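Local coordinates for putative permease protein, ABC transporter (Porphyromonas gingivalis, PDB 3IS6), which probably takes part in transmembrane transport as an ABC transporter permease, represented here by its MacB-like periplasmic core domain, at residues L104-L116 with I155-P167. Residues are numbered along the deposited sequence; the frame is centred on the assembly and turned at random.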
loop_
_atom_site.group_PDB
_atom_site.type_symbol
_atom_site.label_atom_id
_atom_site.label_comp_id
_atom_site.label_asym_id
_atom_site.label_seq_id
_atom_site.Cartn_x
_atom_site.Cartn_y
_atom_site.Cartn_z
ATOM N N LEU A 104 17.861 -2.714 1.378
ATOM C CA LEU A 104 16.464 -3.046 1.464
ATOM C C LEU A 104 15.940 -3.011 2.871
ATOM O O LEU A 104 14.963 -3.627 3.147
ATOM C CB LEU A 104 16.176 -4.400 0.824
ATOM C CG LEU A 104 16.322 -4.504 -0.685
ATOM C CD1 LEU A 104 16.207 -5.906 -1.146
ATOM C CD2 LEU A 104 15.388 -3.638 -1.392
ATOM N N ARG A 105 16.615 -2.301 3.756
ATOM C CA ARG A 105 16.101 -2.093 5.094
ATOM C C ARG A 105 15.408 -0.760 5.366
ATOM O O ARG A 105 14.571 -0.691 6.202
ATOM C CB ARG A 105 17.166 -2.379 6.128
ATOM C CG ARG A 105 17.776 -3.699 5.943
ATOM C CD ARG A 105 18.626 -4.111 7.054
ATOM N NE ARG A 105 18.297 -5.475 7.411
ATOM C CZ ARG A 105 18.952 -6.536 6.985
ATOM N NH1 ARG A 105 18.575 -7.732 7.344
ATOM N NH2 ARG A 105 19.985 -6.394 6.210
ATOM N N ASP A 106 15.745 0.276 4.642
ATOM C CA ASP A 106 15.178 1.582 4.877
ATOM C C ASP A 106 14.188 1.899 3.788
ATOM O O ASP A 106 14.527 1.869 2.643
ATOM C CB ASP A 106 16.293 2.600 4.851
ATOM C CG ASP A 106 15.810 4.008 5.032
ATOM O OD1 ASP A 106 14.664 4.324 4.748
ATOM O OD2 ASP A 106 16.608 4.815 5.458
ATOM N N ASN A 107 12.977 2.245 4.168
ATOM C CA ASN A 107 11.899 2.449 3.238
ATOM C C ASN A 107 12.149 3.577 2.262
ATOM O O ASN A 107 11.572 3.605 1.227
ATOM C CB ASN A 107 10.573 2.641 3.955
ATOM C CG ASN A 107 10.023 1.354 4.539
ATOM O OD1 ASN A 107 9.946 0.347 3.882
ATOM N ND2 ASN A 107 9.632 1.402 5.775
HETATM N N MSE A 108 13.040 4.486 2.575
HETATM C CA MSE A 108 13.276 5.624 1.705
HETATM C C MSE A 108 14.440 5.424 0.736
HETATM O O MSE A 108 14.939 6.356 0.177
HETATM C CB MSE A 108 13.425 6.928 2.480
HETATM C CG MSE A 108 12.254 7.299 3.339
HETATM SE SE MSE A 108 10.696 7.682 2.381
HETATM C CE MSE A 108 11.213 9.313 1.633
ATOM N N THR A 109 14.859 4.187 0.566
ATOM C CA THR A 109 15.977 3.885 -0.275
ATOM C C THR A 109 15.688 2.726 -1.217
ATOM O O THR A 109 14.883 1.911 -0.930
ATOM C CB THR A 109 17.181 3.499 0.532
ATOM O OG1 THR A 109 16.934 2.229 1.106
ATOM C CG2 THR A 109 17.445 4.483 1.605
ATOM N N CYS A 110 16.378 2.694 -2.335
ATOM C CA CYS A 110 16.226 1.669 -3.346
ATOM C C CYS A 110 17.533 1.138 -3.881
ATOM O O CYS A 110 18.547 1.728 -3.710
ATOM C CB CYS A 110 15.413 2.193 -4.507
ATOM S SG CYS A 110 16.214 3.309 -5.534
ATOM N N LEU A 111 17.465 0.005 -4.543
ATOM C CA LEU A 111 18.563 -0.519 -5.295
ATOM C C LEU A 111 18.175 -0.453 -6.747
ATOM O O LEU A 111 17.039 -0.619 -7.075
ATOM C CB LEU A 111 18.861 -1.943 -4.931
ATOM C CG LEU A 111 19.093 -2.264 -3.479
ATOM C CD1 LEU A 111 19.148 -3.720 -3.285
ATOM C CD2 LEU A 111 20.369 -1.653 -3.072
ATOM N N ILE A 112 19.156 -0.191 -7.581
ATOM C CA ILE A 112 19.002 -0.034 -9.004
ATOM C C ILE A 112 19.938 -0.991 -9.710
ATOM O O ILE A 112 21.013 -1.227 -9.267
ATOM C CB ILE A 112 19.347 1.378 -9.379
ATOM C CG1 ILE A 112 18.351 2.331 -8.752
ATOM C CG2 ILE A 112 19.400 1.544 -10.806
ATOM C CD1 ILE A 112 17.054 2.387 -9.398
ATOM N N SER A 113 19.502 -1.539 -10.812
ATOM C CA SER A 113 20.292 -2.501 -11.542
ATOM C C SER A 113 21.468 -1.824 -12.235
ATOM O O SER A 113 21.429 -0.660 -12.498
ATOM C CB SER A 113 19.444 -3.229 -12.564
ATOM O OG SER A 113 19.236 -2.454 -13.683
ATOM N N GLU A 114 22.482 -2.590 -12.575
ATOM C CA GLU A 114 23.626 -2.064 -13.268
ATOM C C GLU A 114 23.239 -1.454 -14.619
ATOM O O GLU A 114 23.725 -0.418 -14.955
ATOM C CB GLU A 114 24.680 -3.151 -13.457
ATOM C CG GLU A 114 25.980 -2.633 -14.042
ATOM C CD GLU A 114 27.188 -3.591 -13.950
ATOM O OE1 GLU A 114 27.025 -4.759 -13.581
ATOM O OE2 GLU A 114 28.311 -3.138 -14.250
ATOM N N SER A 115 22.354 -2.086 -15.370
ATOM C CA SER A 115 21.924 -1.510 -16.632
ATOM C C SER A 115 21.185 -0.207 -16.482
ATOM O O SER A 115 21.369 0.677 -17.259
ATOM C CB SER A 115 21.048 -2.450 -17.417
ATOM O OG SER A 115 21.767 -3.551 -17.838
ATOM N N LEU A 116 20.309 -0.130 -15.503
ATOM C CA LEU A 116 19.551 1.066 -15.273
ATOM C C LEU A 116 20.449 2.203 -14.860
ATOM O O LEU A 116 20.296 3.286 -15.316
ATOM C CB LEU A 116 18.443 0.851 -14.274
ATOM C CG LEU A 116 17.503 2.015 -14.061
ATOM C CD1 LEU A 116 17.047 2.622 -15.317
ATOM C CD2 LEU A 116 16.381 1.662 -13.191
ATOM N N ILE A 155 12.286 -13.733 -12.843
ATOM C CA ILE A 155 12.568 -12.732 -11.858
ATOM C C ILE A 155 13.201 -11.555 -12.555
ATOM O O ILE A 155 14.299 -11.628 -12.980
ATOM C CB ILE A 155 13.469 -13.291 -10.776
ATOM C CG1 ILE A 155 12.832 -14.536 -10.173
ATOM C CG2 ILE A 155 13.687 -12.282 -9.699
ATOM C CD1 ILE A 155 13.576 -15.159 -9.143
ATOM N N GLN A 156 12.435 -10.494 -12.703
ATOM C CA GLN A 156 12.838 -9.307 -13.413
ATOM C C GLN A 156 12.612 -8.025 -12.618
ATOM O O GLN A 156 11.553 -7.796 -12.135
ATOM C CB GLN A 156 12.081 -9.220 -14.712
ATOM C CG GLN A 156 12.047 -10.500 -15.453
ATOM C CD GLN A 156 11.157 -10.454 -16.660
ATOM O OE1 GLN A 156 10.747 -9.408 -17.093
ATOM N NE2 GLN A 156 10.855 -11.606 -17.204
ATOM N N ALA A 157 13.649 -7.218 -12.471
ATOM C CA ALA A 157 13.569 -5.930 -11.811
ATOM C C ALA A 157 14.685 -4.979 -12.245
ATOM O O ALA A 157 15.810 -5.345 -12.237
ATOM C CB ALA A 157 13.610 -6.122 -10.360
ATOM N N ASP A 158 14.341 -3.789 -12.674
ATOM C CA ASP A 158 15.204 -2.630 -12.713
ATOM C C ASP A 158 15.506 -1.971 -11.363
ATOM O O ASP A 158 16.559 -1.473 -11.154
ATOM C CB ASP A 158 14.690 -1.607 -13.709
ATOM C CG ASP A 158 14.375 -2.219 -15.060
ATOM O OD1 ASP A 158 15.090 -3.127 -15.475
ATOM O OD2 ASP A 158 13.386 -1.820 -15.691
HETATM N N MSE A 159 14.516 -1.922 -10.500
HETATM C CA MSE A 159 14.617 -1.293 -9.202
HETATM C C MSE A 159 14.032 -2.184 -8.128
HETATM O O MSE A 159 13.020 -2.763 -8.318
HETATM C CB MSE A 159 13.892 0.056 -9.227
HETATM C CG MSE A 159 13.705 0.778 -7.897
HETATM SE SE MSE A 159 13.150 2.675 -8.070
HETATM C CE MSE A 159 11.353 2.386 -8.369
ATOM N N LEU A 160 14.671 -2.231 -6.985
ATOM C CA LEU A 160 14.187 -2.985 -5.868
ATOM C C LEU A 160 13.864 -2.064 -4.702
ATOM O O LEU A 160 14.640 -1.232 -4.367
ATOM C CB LEU A 160 15.208 -4.014 -5.429
ATOM C CG LEU A 160 15.587 -5.169 -6.343
ATOM C CD1 LEU A 160 16.799 -5.894 -5.899
ATOM C CD2 LEU A 160 14.450 -6.081 -6.519
ATOM N N LEU A 161 12.708 -2.255 -4.098
ATOM C CA LEU A 161 12.262 -1.494 -2.960
ATOM C C LEU A 161 11.906 -2.441 -1.844
ATOM O O LEU A 161 11.568 -3.534 -2.090
ATOM C CB LEU A 161 11.041 -0.690 -3.315
ATOM C CG LEU A 161 11.203 0.557 -4.148
ATOM C CD1 LEU A 161 9.906 1.065 -4.604
ATOM C CD2 LEU A 161 11.913 1.592 -3.403
ATOM N N PRO A 162 11.969 -2.011 -0.608
ATOM C CA PRO A 162 11.632 -2.918 0.467
ATOM C C PRO A 162 10.171 -3.310 0.472
ATOM O O PRO A 162 9.309 -2.525 0.214
ATOM C CB PRO A 162 11.990 -2.127 1.712
ATOM C CG PRO A 162 12.789 -1.099 1.285
ATOM C CD PRO A 162 12.397 -0.734 -0.071
ATOM N N ILE A 163 9.932 -4.552 0.824
ATOM C CA ILE A 163 8.615 -5.117 0.870
ATOM C C ILE A 163 7.749 -4.434 1.898
ATOM O O ILE A 163 6.576 -4.414 1.782
ATOM C CB ILE A 163 8.607 -6.633 1.034
ATOM C CG1 ILE A 163 7.408 -7.195 0.314
ATOM C CG2 ILE A 163 8.585 -7.035 2.435
ATOM C CD1 ILE A 163 7.555 -8.532 -0.062
ATOM N N THR A 164 8.396 -3.778 2.844
ATOM C CA THR A 164 7.754 -3.061 3.928
ATOM C C THR A 164 7.028 -1.815 3.437
ATOM O O THR A 164 6.378 -1.177 4.169
ATOM C CB THR A 164 8.711 -2.704 5.066
ATOM O OG1 THR A 164 9.916 -2.195 4.544
ATOM C CG2 THR A 164 9.016 -3.891 5.870
ATOM N N TRP A 165 7.165 -1.486 2.183
ATOM C CA TRP A 165 6.356 -0.454 1.600
ATOM C C TRP A 165 4.911 -0.870 1.654
ATOM O O TRP A 165 4.054 -0.061 1.668
ATOM C CB TRP A 165 6.739 -0.179 0.168
ATOM C CG TRP A 165 7.774 0.828 0.003
ATOM C CD1 TRP A 165 8.903 0.936 0.694
ATOM C CD2 TRP A 165 7.782 1.870 -0.937
ATOM N NE1 TRP A 165 9.626 1.980 0.261
ATOM C CE2 TRP A 165 8.953 2.575 -0.755
ATOM C CE3 TRP A 165 6.910 2.279 -1.922
ATOM C CZ2 TRP A 165 9.267 3.659 -1.498
ATOM C CZ3 TRP A 165 7.226 3.362 -2.655
ATOM C CH2 TRP A 165 8.394 4.035 -2.449
HETATM N N MSE A 166 4.661 -2.154 1.631
HETATM C CA MSE A 166 3.311 -2.657 1.659
HETATM C C MSE A 166 2.710 -2.496 3.056
HETATM O O MSE A 166 3.385 -2.607 4.024
HETATM C CB MSE A 166 3.250 -4.123 1.214
HETATM C CG MSE A 166 3.651 -4.398 -0.203
HETATM SE SE MSE A 166 2.391 -3.871 -1.508
HETATM C CE MSE A 166 1.049 -5.007 -1.093
ATOM N N PRO A 167 1.423 -2.293 3.122
ATOM C CA PRO A 167 0.744 -2.120 4.381
ATOM C C PRO A 167 0.864 -3.357 5.234
ATOM O O PRO A 167 0.917 -4.439 4.719
ATOM C CB PRO A 167 -0.687 -1.974 3.940
ATOM C CG PRO A 167 -0.625 -1.438 2.690
ATOM C CD PRO A 167 0.543 -1.957 2.016
#
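Asn107 is gripped twice by the 3-10 turn 163-165. Its backbone O takes the indole N-H of Trp165, NE1 to O 2.7 Å. This bond uses a carbonyl lone pair and runs close to the ring plane. The Asn107 side chain and the indole run past one another head to tail, with amide and ring planes 67° apart. Met239 of the second subunit packs on Trp165. CG of Asn107 sits beside its backbone N (chi1 -74°), which lets OD1 accept from OG1 of Thr164 at 2.6 Å. Pro162 lies against the loop 104-109, its CB 3.6 Å from Leu104 O and its CG near Asp106 O.

Beyond it, strands 109-113 and 159-162 pair antiparallel within the mixed sheet of the MacB-like periplasmic core domain. Leu111 and Leu160 exchange two nearly straight backbone bonds, and their CD1 methyls meet at 4.1 Å. On the other face, Ile112 CD1 touches Met159 CB at 3.9 Å. Met159 is a selenomethionine; a kink in its chain (chi3 80°) leaves SE 4.0 Å from Cys110 SG. At the far end, Leu116 CD2 meets Asp158 CB, while Ser113 OG caps the helix 114-119.

Asp158 OD2 turns to Lys79 N. Strands 140-146 and 74-83 flank 109-113 and 159-162 respectively, each in parallel. Helix 86-90 covers Leu104 and Leu160 through Leu88 and Phe87.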